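Local structure of dihydropteroate synthase (Burkholderia cenocepacia, 2Y5S) at residues T5-C13 with R220-I228; R45-I56 with P88-V98. The protein probably catalyses the condensation of para-aminobenzoate with 6-hydroxymethyl-7,8-dihydropterin diphosphate to give 7,8-dihydropteroate, a step in folate biosynthesis. All coordinates share one frame; numbering follows the deposited sequence. Where two conformers were deposited one is given.

The two contacts lie in different parts of the barrel, their centres about 28 Å apart, and share no helix or strand. Contact 1 (5-13 with 220-228) joins the N-terminal arm leading into strand 11-13 to the loop before strand 229-230 and is largely polar: an arginine grips a backbone carbonyl, a water bridges two main chains, and prolines fill in around them. Contact 2 (45-56 with 88-98) has no hydrogen bond between its segments and consists mainly of apolar contacts between two outer helices and the turn that follows the second, with R45 over P88 at one end. Each is partly buried, grading from covered residues to exposed arginines, R224 in contact 1 and R45 in contact 2. Along the sequence, contact 2 is nested within contact 1.

Contact 1: residues T5-C13 with R220-I228; sequences TFLPAPLQC and RPDGRAYPI. Unlike the reference sequence in segment 5-13: T5 (reference Pro).
R220 reaches across to the backbone of P10 and holds its carbonyl oxygen between NH1 and NH2. Its chain leaves CB with CG anti to the carbonyl carbon (chi1 -66°), and CG lies over the centre of the Y226 ring, 3.3 Å above its plane. From CG to NE the chain is extended, which carries the guanidinium to the N-terminal segment. There NH1 donates to P10 O at 2.7 Å, in the carbonyl plane, and NH2 donates to the same oxygen at 3.0 Å. Both bonds are bent, with N-H...O angles of 149° and 138°, as expected when two N-H groups converge on one acceptor. The oxygen lies almost in the guanidinium plane, and P227 CD sits over one face, near its rim. NH1 also touches CB of A9 at 3.4 Å, while NH2 passes CD1 of L11 and has a second acceptor in I190 O.

A9 points its methyl group into the loop, between R220, R224 and the carbonyl of A225. R224 bends at chi2 and chi3, bringing CD against this methyl and laying one guanidinium face over A9 CA and P10 CD; its NH1 approaches L7 O to 2.8 Å. A water joins the two backbones, accepting from A9 N and donating to A225 O at 2.6 Å. By contrast, A9 O is buried against CB of P227 at 3.4 Å and has no polar partner in the model.

On the side of the parallel sheet, P227 and L11 both touch C191 of strand 190-193, and Y226 packs between that strand and helix 165-182. L11 pairs through its backbone with L18 of strand 16-18, so the contact ties the N-terminal hairpin to the loop entering strand 229-230.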
loop_
_atom_site.group_PDB
_atom_site.type_symbol
_atom_site.label_atom_id
_atom_site.label_comp_id
_atom_site.label_asym_id
_atom_site.label_seq_id
_atom_site.Cartn_x
_atom_site.Cartn_y
_atom_site.Cartn_z
ATOM N N THR B 5 -0.762 3.033 -18.337
ATOM C CA THR B 5 -0.011 1.849 -17.883
ATOM C C THR B 5 1.465 2.073 -18.279
ATOM O O THR B 5 1.957 1.616 -19.320
ATOM C CB THR B 5 -0.630 0.520 -18.431
ATOM O OG1 THR B 5 -0.442 -0.541 -17.480
ATOM C CG2 THR B 5 -0.050 0.126 -19.802
ATOM N N PHE B 6 2.152 2.803 -17.411
ATOM C CA PHE B 6 3.423 3.428 -17.726
ATOM C C PHE B 6 4.542 2.399 -17.675
ATOM O O PHE B 6 4.486 1.460 -16.875
ATOM C CB PHE B 6 3.664 4.554 -16.715
ATOM C CG PHE B 6 5.025 5.173 -16.789
ATOM C CD1 PHE B 6 5.359 6.019 -17.834
ATOM C CD2 PHE B 6 5.958 4.940 -15.790
ATOM C CE1 PHE B 6 6.604 6.600 -17.897
ATOM C CE2 PHE B 6 7.207 5.528 -15.847
ATOM C CZ PHE B 6 7.528 6.356 -16.903
ATOM N N LEU B 7 5.545 2.568 -18.537
ATOM C CA LEU B 7 6.713 1.693 -18.533
ATOM C C LEU B 7 7.997 2.530 -18.403
ATOM O O LEU B 7 8.420 3.163 -19.379
ATOM C CB LEU B 7 6.728 0.834 -19.805
ATOM C CG LEU B 7 7.067 -0.655 -19.644
ATOM C CD1 LEU B 7 8.497 -0.840 -19.174
ATOM C CD2 LEU B 7 6.063 -1.360 -18.700
ATOM N N PRO B 8 8.616 2.543 -17.192
ATOM C CA PRO B 8 9.874 3.284 -17.018
ATOM C C PRO B 8 10.927 2.875 -18.041
ATOM O O PRO B 8 11.006 1.699 -18.425
ATOM C CB PRO B 8 10.331 2.901 -15.605
ATOM C CG PRO B 8 9.081 2.437 -14.905
ATOM C CD PRO B 8 8.235 1.818 -15.966
ATOM N N ALA B 9 11.723 3.849 -18.466
ATOM C CA ALA B 9 12.780 3.622 -19.433
ATOM C C ALA B 9 13.844 2.691 -18.837
ATOM O O ALA B 9 14.059 2.697 -17.626
ATOM C CB ALA B 9 13.403 4.952 -19.844
ATOM N N PRO B 10 14.513 1.897 -19.683
ATOM C CA PRO B 10 15.509 0.955 -19.183
ATOM C C PRO B 10 16.756 1.603 -18.569
ATOM O O PRO B 10 17.092 2.760 -18.867
ATOM C CB PRO B 10 15.890 0.146 -20.428
ATOM C CG PRO B 10 15.620 1.063 -21.563
ATOM C CD PRO B 10 14.400 1.844 -21.152
ATOM N N LEU B 11 17.431 0.823 -17.728
ATOM C CA LEU B 11 18.638 1.259 -17.066
ATOM C C LEU B 11 19.804 0.299 -17.336
ATOM O O LEU B 11 19.769 -0.862 -16.948
ATOM C CB LEU B 11 18.384 1.365 -15.561
ATOM C CG LEU B 11 19.523 1.999 -14.750
ATOM C CD1 LEU B 11 19.760 3.444 -15.198
ATOM C CD2 LEU B 11 19.239 1.916 -13.211
ATOM N N GLN B 12 20.844 0.792 -17.990
ATOM C CA GLN B 12 22.088 0.033 -18.099
ATOM C C GLN B 12 22.746 0.045 -16.702
ATOM O O GLN B 12 22.964 1.100 -16.132
ATOM C CB GLN B 12 22.963 0.643 -19.177
ATOM C CG GLN B 12 24.348 0.057 -19.307
ATOM C CD GLN B 12 24.332 -1.419 -19.608
ATOM O OE1 GLN B 12 23.575 -1.882 -20.467
ATOM N NE2 GLN B 12 25.176 -2.177 -18.897
ATOM N N CYS B 13 23.015 -1.133 -16.147
ATOM C CA CYS B 13 23.363 -1.244 -14.738
ATOM C C CYS B 13 24.512 -2.208 -14.546
ATOM O O CYS B 13 24.371 -3.269 -13.945
ATOM C CB CYS B 13 22.136 -1.663 -13.921
ATOM S SG CYS B 13 22.318 -1.472 -12.150
ATOM N N ARG B 220 15.264 12.004 -21.193
ATOM C CA ARG B 220 16.449 11.573 -21.932
ATOM C C ARG B 220 16.336 12.137 -23.346
ATOM O O ARG B 220 15.295 12.691 -23.688
ATOM C CB ARG B 220 16.532 10.051 -21.978
ATOM C CG ARG B 220 16.762 9.412 -20.627
ATOM C CD ARG B 220 16.758 7.912 -20.745
ATOM N NE ARG B 220 17.445 7.276 -19.625
ATOM C CZ ARG B 220 17.430 5.966 -19.386
ATOM N NH1 ARG B 220 16.770 5.130 -20.201
ATOM N NH2 ARG B 220 18.100 5.482 -18.336
ATOM N N PRO B 221 17.402 12.031 -24.158
ATOM C CA PRO B 221 17.337 12.521 -25.559
ATOM C C PRO B 221 16.277 11.850 -26.431
ATOM O O PRO B 221 15.696 12.499 -27.308
ATOM C CB PRO B 221 18.737 12.229 -26.094
ATOM C CG PRO B 221 19.614 12.335 -24.882
ATOM C CD PRO B 221 18.797 11.775 -23.741
ATOM N N ASP B 222 16.003 10.571 -26.180
ATOM C CA ASP B 222 14.947 9.853 -26.904
ATOM C C ASP B 222 13.531 10.259 -26.478
ATOM O O ASP B 222 12.560 9.660 -26.937
ATOM C CB ASP B 222 15.113 8.336 -26.747
ATOM C CG ASP B 222 14.895 7.867 -25.311
ATOM O OD1 ASP B 222 14.564 8.709 -24.447
ATOM O OD2 ASP B 222 15.074 6.657 -25.041
ATOM N N GLY B 223 13.406 11.252 -25.596
ATOM C CA GLY B 223 12.096 11.735 -25.144
ATOM C C GLY B 223 11.511 11.000 -23.946
ATOM O O GLY B 223 10.547 11.473 -23.337
ATOM N N ARG B 224 12.066 9.840 -23.604
ATOM C CA ARG B 224 11.616 9.121 -22.428
ATOM C C ARG B 224 12.189 9.804 -21.195
ATOM O O ARG B 224 13.352 10.230 -21.181
ATOM C CB ARG B 224 12.093 7.661 -22.429
ATOM C CG ARG B 224 11.321 6.680 -23.328
ATOM C CD ARG B 224 10.937 5.428 -22.517
ATOM N NE ARG B 224 11.233 4.154 -23.183
ATOM C CZ ARG B 224 10.776 2.968 -22.767
ATOM N NH1 ARG B 224 9.999 2.878 -21.692
ATOM N NH2 ARG B 224 11.101 1.859 -23.426
ATOM N N ALA B 225 11.387 9.862 -20.145
ATOM C CA ALA B 225 11.867 10.328 -18.858
ATOM C C ALA B 225 12.959 9.385 -18.326
ATOM O O ALA B 225 12.891 8.168 -18.505
ATOM C CB ALA B 225 10.703 10.423 -17.879
ATOM N N TYR B 226 13.974 9.958 -17.687
ATOM C CA TYR B 226 14.913 9.166 -16.877
ATOM C C TYR B 226 14.117 8.317 -15.864
ATOM O O TYR B 226 13.157 8.803 -15.248
ATOM C CB TYR B 226 15.922 10.078 -16.171
ATOM C CG TYR B 226 17.003 10.622 -17.095
ATOM C CD1 TYR B 226 18.114 9.851 -17.433
ATOM C CD2 TYR B 226 16.916 11.907 -17.635
ATOM C CE1 TYR B 226 19.103 10.342 -18.283
ATOM C CE2 TYR B 226 17.895 12.399 -18.501
ATOM C CZ TYR B 226 18.984 11.613 -18.820
ATOM O OH TYR B 226 19.954 12.082 -19.675
ATOM N N PRO B 227 14.466 7.027 -15.727
ATOM C CA PRO B 227 13.756 6.217 -14.746
ATOM C C PRO B 227 14.059 6.683 -13.331
ATOM O O PRO B 227 15.158 7.197 -13.069
ATOM C CB PRO B 227 14.288 4.817 -15.001
ATOM C CG PRO B 227 15.675 5.038 -15.499
ATOM C CD PRO B 227 15.553 6.265 -16.372
ATOM N N ILE B 228 13.080 6.511 -12.437
ATOM C CA ILE B 228 13.101 7.084 -11.089
ATOM C C ILE B 228 13.345 6.004 -10.045
ATOM O O ILE B 228 12.672 4.952 -10.053
ATOM C CB ILE B 228 11.772 7.746 -10.754
ATOM C CG1 ILE B 228 11.489 8.893 -11.721
ATOM C CG2 ILE B 228 11.722 8.246 -9.273
ATOM C CD1 ILE B 228 10.044 9.445 -11.641
HETATM O O HOH W 1 10.984 6.527 -17.746
#

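Contact 2: residues R45-I56 with P88-V98; sequences RDDALRRAERMI and PLVEALRPLNV
L49 and L89 meet through their CD2 methyls, 3.6 Å apart, in an apolar seam between the two helices. L49 CD2 also touches A92 CB and L93 CD2; chi1 -64° with chi2 179° turns this methyl toward the partner helix. The small A48 and A52 admit leucine branches: both methyls of L89 lie 3.9 Å from A48 CB, and L93 CD2 comes within 3.5 Å of A52 CB. Past the end of the second helix, I56 meets the 3-10 turn 94-96, its CD1 pressing on L96 CD1 at 3.5 Å, closer than two methyls normally sit. In the conformer given, one of two, V98 beyond the turn meets I56 CD1 tip to tip through CG1.

The charged member is R45. Its CG slides past L89 CD2, and the chain then bends at chi3 to lay one guanidinium face over P88 CB, 3.4 Å off the guanidinium plane and nearer its edge than its middle.

The axes of 45-56 and 88-93 approach to 10.6 Å and cross at -44°. A52 and L93 both reach L29 of strand 24-30, where the seam meets the parallel sheet. Neighbouring outer helices packed this way are characteristic of the TIM barrel, the fold of pterin-binding enzymes.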
loop_
_atom_site.group_PDB
_atom_site.type_symbol
_atom_site.label_atom_id
_atom_site.label_comp_id
_atom_site.label_asym_id
_atom_site.label_seq_id
_atom_site.Cartn_x
_atom_site.Cartn_y
_atom_site.Cartn_z
ATOM N N ARG B 45 30.893 -8.090 8.912
ATOM C CA ARG B 45 30.801 -8.455 7.492
ATOM C C ARG B 45 29.881 -9.649 7.268
ATOM O O ARG B 45 29.010 -9.601 6.404
ATOM C CB ARG B 45 32.181 -8.796 6.926
ATOM C CG ARG B 45 32.158 -9.270 5.469
ATOM C CD ARG B 45 33.409 -10.064 5.139
ATOM N NE ARG B 45 34.614 -9.239 5.200
ATOM C CZ ARG B 45 35.834 -9.664 4.889
ATOM N NH1 ARG B 45 36.035 -10.915 4.492
ATOM N NH2 ARG B 45 36.862 -8.831 4.972
ATOM N N ASP B 46 30.101 -10.727 8.023
ATOM C CA ASP B 46 29.295 -11.947 7.875
ATOM C C ASP B 46 27.832 -11.667 8.222
ATOM O O ASP B 46 26.927 -12.278 7.676
ATOM C CB ASP B 46 29.834 -13.080 8.763
ATOM C CG ASP B 46 31.213 -13.576 8.329
ATOM O OD1 ASP B 46 31.816 -12.978 7.408
ATOM O OD2 ASP B 46 31.701 -14.574 8.919
ATOM N N ASP B 47 27.632 -10.741 9.147
ATOM C CA ASP B 47 26.315 -10.283 9.540
ATOM C C ASP B 47 25.607 -9.643 8.338
ATOM O O ASP B 47 24.435 -9.909 8.084
ATOM C CB ASP B 47 26.451 -9.278 10.693
ATOM C CG ASP B 47 25.367 -9.430 11.729
ATOM O OD1 ASP B 47 24.201 -9.132 11.389
ATOM O OD2 ASP B 47 25.686 -9.844 12.871
ATOM N N ALA B 48 26.347 -8.830 7.585
ATOM C CA ALA B 48 25.821 -8.184 6.370
ATOM C C ALA B 48 25.581 -9.175 5.217
ATOM O O ALA B 48 24.637 -9.003 4.447
ATOM C CB ALA B 48 26.759 -7.052 5.915
ATOM N N LEU B 49 26.434 -10.192 5.089
ATOM C CA LEU B 49 26.282 -11.203 4.027
ATOM C C LEU B 49 25.032 -12.060 4.229
ATOM O O LEU B 49 24.322 -12.376 3.268
ATOM C CB LEU B 49 27.513 -12.105 3.954
ATOM C CG LEU B 49 28.810 -11.413 3.556
ATOM C CD1 LEU B 49 29.960 -12.402 3.551
ATOM C CD2 LEU B 49 28.634 -10.748 2.187
ATOM N N ARG B 50 24.789 -12.460 5.474
ATOM C CA ARG B 50 23.560 -13.176 5.839
ATOM C C ARG B 50 22.337 -12.325 5.535
ATOM O O ARG B 50 21.308 -12.833 5.098
ATOM C CB ARG B 50 23.552 -13.530 7.328
ATOM C CG ARG B 50 24.450 -14.685 7.702
ATOM C CD ARG B 50 24.334 -14.995 9.184
ATOM N NE ARG B 50 22.965 -14.827 9.668
ATOM C CZ ARG B 50 22.538 -13.777 10.366
ATOM N NH1 ARG B 50 23.374 -12.795 10.676
ATOM N NH2 ARG B 50 21.272 -13.710 10.758
ATOM N N ARG B 51 22.461 -11.023 5.789
ATOM C CA ARG B 51 21.386 -10.058 5.518
ATOM C C ARG B 51 21.077 -10.035 4.023
ATOM O O ARG B 51 19.919 -10.072 3.621
ATOM C CB ARG B 51 21.795 -8.658 5.985
ATOM C CG ARG B 51 20.801 -7.947 6.887
ATOM C CD ARG B 51 19.522 -7.529 6.178
ATOM N NE ARG B 51 18.412 -8.464 6.403
ATOM C CZ ARG B 51 17.136 -8.213 6.090
ATOM N NH1 ARG B 51 16.785 -7.052 5.546
ATOM N NH2 ARG B 51 16.198 -9.123 6.328
ATOM N N ALA B 52 22.136 -9.994 3.212
ATOM C CA ALA B 52 22.011 -9.941 1.758
ATOM C C ALA B 52 21.358 -11.199 1.195
ATOM O O ALA B 52 20.467 -11.107 0.351
ATOM C CB ALA B 52 23.397 -9.705 1.104
ATOM N N GLU B 53 21.803 -12.366 1.665
ATOM C CA GLU B 53 21.204 -13.645 1.272
ATOM C C GLU B 53 19.719 -13.705 1.622
ATOM O O GLU B 53 18.900 -14.097 0.792
ATOM C CB GLU B 53 21.950 -14.819 1.927
ATOM C CG GLU B 53 23.266 -15.128 1.238
ATOM C CD GLU B 53 24.201 -15.983 2.076
ATOM O OE1 GLU B 53 23.764 -16.574 3.084
ATOM O OE2 GLU B 53 25.390 -16.048 1.721
ATOM N N ARG B 54 19.380 -13.304 2.845
ATOM C CA ARG B 54 17.984 -13.218 3.282
ATOM C C ARG B 54 17.169 -12.273 2.381
ATOM O O ARG B 54 16.069 -12.622 1.963
ATOM C CB ARG B 54 17.917 -12.759 4.753
ATOM C CG ARG B 54 16.516 -12.462 5.306
ATOM C CD ARG B 54 15.586 -13.665 5.194
ATOM N NE ARG B 54 16.177 -14.880 5.753
ATOM C CZ ARG B 54 16.068 -15.288 7.019
ATOM N NH1 ARG B 54 15.384 -14.582 7.918
ATOM N NH2 ARG B 54 16.654 -16.422 7.395
ATOM N N MET B 55 17.714 -11.095 2.077
ATOM C CA MET B 55 16.998 -10.127 1.217
ATOM C C MET B 55 16.761 -10.661 -0.200
ATOM O O MET B 55 15.665 -10.505 -0.742
ATOM C CB MET B 55 17.694 -8.756 1.194
ATOM C CG MET B 55 17.403 -7.935 2.462
ATOM S SD MET B 55 18.055 -6.254 2.429
ATOM C CE MET B 55 19.779 -6.576 2.136
ATOM N N ILE B 56 17.762 -11.323 -0.779
ATOM C CA ILE B 56 17.576 -11.999 -2.063
ATOM C C ILE B 56 16.478 -13.070 -1.958
ATOM O O ILE B 56 15.590 -13.135 -2.805
ATOM C CB ILE B 56 18.893 -12.616 -2.594
ATOM C CG1 ILE B 56 19.886 -11.501 -2.958
ATOM C CG2 ILE B 56 18.609 -13.522 -3.816
ATOM C CD1 ILE B 56 21.345 -11.920 -2.845
ATOM N N PRO B 88 34.986 -5.408 0.555
ATOM C CA PRO B 88 34.828 -6.856 0.756
ATOM C C PRO B 88 33.395 -7.388 0.622
ATOM O O PRO B 88 33.221 -8.550 0.280
ATOM C CB PRO B 88 35.377 -7.079 2.175
ATOM C CG PRO B 88 36.350 -5.959 2.379
ATOM C CD PRO B 88 35.667 -4.779 1.705
ATOM N N LEU B 89 32.376 -6.567 0.874
ATOM C CA LEU B 89 30.988 -6.976 0.592
ATOM C C LEU B 89 30.734 -7.062 -0.920
ATOM O O LEU B 89 30.062 -7.980 -1.385
ATOM C CB LEU B 89 29.966 -6.034 1.241
ATOM C CG LEU B 89 29.842 -6.055 2.767
ATOM C CD1 LEU B 89 28.742 -5.091 3.235
ATOM C CD2 LEU B 89 29.599 -7.485 3.303
ATOM N N VAL B 90 31.275 -6.111 -1.677
ATOM C CA VAL B 90 31.176 -6.142 -3.138
ATOM C C VAL B 90 31.794 -7.428 -3.666
ATOM O O VAL B 90 31.170 -8.140 -4.454
ATOM C CB VAL B 90 31.848 -4.913 -3.798
ATOM C CG1 VAL B 90 31.858 -5.052 -5.326
ATOM C CG2 VAL B 90 31.126 -3.630 -3.381
ATOM N N GLU B 91 33.002 -7.737 -3.191
ATOM C CA GLU B 91 33.726 -8.934 -3.624
ATOM C C GLU B 91 32.946 -10.215 -3.268
ATOM O O GLU B 91 32.768 -11.098 -4.112
ATOM C CB GLU B 91 35.154 -8.936 -3.040
ATOM C CG GLU B 91 36.035 -7.765 -3.538
ATOM C CD GLU B 91 37.416 -7.680 -2.865
ATOM O OE1 GLU B 91 37.632 -8.311 -1.806
ATOM O OE2 GLU B 91 38.296 -6.970 -3.407
ATOM N N ALA B 92 32.450 -10.293 -2.037
ATOM C CA ALA B 92 31.704 -11.471 -1.575
ATOM C C ALA B 92 30.346 -11.626 -2.234
ATOM O O ALA B 92 29.873 -12.745 -2.405
ATOM C CB ALA B 92 31.541 -11.447 -0.049
ATOM N N LEU B 93 29.704 -10.512 -2.593
ATOM C CA LEU B 93 28.359 -10.558 -3.163
ATOM C C LEU B 93 28.305 -10.656 -4.695
ATOM O O LEU B 93 27.278 -11.056 -5.235
ATOM C CB LEU B 93 27.539 -9.349 -2.704
ATOM C CG LEU B 93 27.196 -9.276 -1.216
ATOM C CD1 LEU B 93 26.529 -7.934 -0.892
ATOM C CD2 LEU B 93 26.296 -10.432 -0.795
ATOM N N ARG B 94 29.386 -10.283 -5.382
ATOM C CA ARG B 94 29.464 -10.400 -6.854
ATOM C C ARG B 94 29.024 -11.738 -7.427
ATOM O O ARG B 94 28.294 -11.762 -8.415
ATOM C CB ARG B 94 30.877 -10.097 -7.368
ATOM C CG ARG B 94 30.999 -8.746 -7.987
ATOM C CD ARG B 94 32.401 -8.508 -8.511
ATOM N NE ARG B 94 32.665 -9.181 -9.780
ATOM C CZ ARG B 94 32.181 -8.804 -10.964
ATOM N NH1 ARG B 94 31.367 -7.753 -11.066
ATOM N NH2 ARG B 94 32.510 -9.497 -12.052
ATOM N N PRO B 95 29.485 -12.861 -6.830
ATOM C CA PRO B 95 29.099 -14.161 -7.367
ATOM C C PRO B 95 27.583 -14.412 -7.387
ATOM O O PRO B 95 27.123 -15.196 -8.210
ATOM C CB PRO B 95 29.820 -15.152 -6.441
ATOM C CG PRO B 95 30.999 -14.418 -5.954
ATOM C CD PRO B 95 30.527 -12.993 -5.796
ATOM N N LEU B 96 26.812 -13.726 -6.534
ATOM C CA LEU B 96 25.366 -13.938 -6.471
ATOM C C LEU B 96 24.582 -13.451 -7.710
ATOM O O LEU B 96 23.402 -13.753 -7.847
ATOM C CB LEU B 96 24.776 -13.310 -5.197
ATOM C CG LEU B 96 25.262 -13.883 -3.857
ATOM C CD1 LEU B 96 24.615 -13.152 -2.692
ATOM C CD2 LEU B 96 25.007 -15.387 -3.764
ATOM N N ASN B 97 25.239 -12.710 -8.602
ATOM C CA ASN B 97 24.618 -12.240 -9.839
ATOM C C ASN B 97 23.322 -11.470 -9.576
ATOM O O ASN B 97 22.293 -11.754 -10.160
ATOM C CB ASN B 97 24.406 -13.414 -10.811
ATOM C CG ASN B 97 25.719 -14.101 -11.187
ATOM O OD1 ASN B 97 26.784 -13.498 -11.108
ATOM N ND2 ASN B 97 25.643 -15.365 -11.590
ATOM N N VAL B 98 23.412 -10.496 -8.672
ATOM C CA VAL B 98 22.325 -9.568 -8.377
ATOM C C VAL B 98 22.914 -8.152 -8.394
ATOM O O VAL B 98 24.016 -7.924 -7.914
ATOM C CB VAL B 98 21.638 -9.883 -7.014
ATOM C CG1 VAL B 98 22.632 -9.839 -5.873
ATOM C CG2 VAL B 98 20.488 -8.937 -6.752
#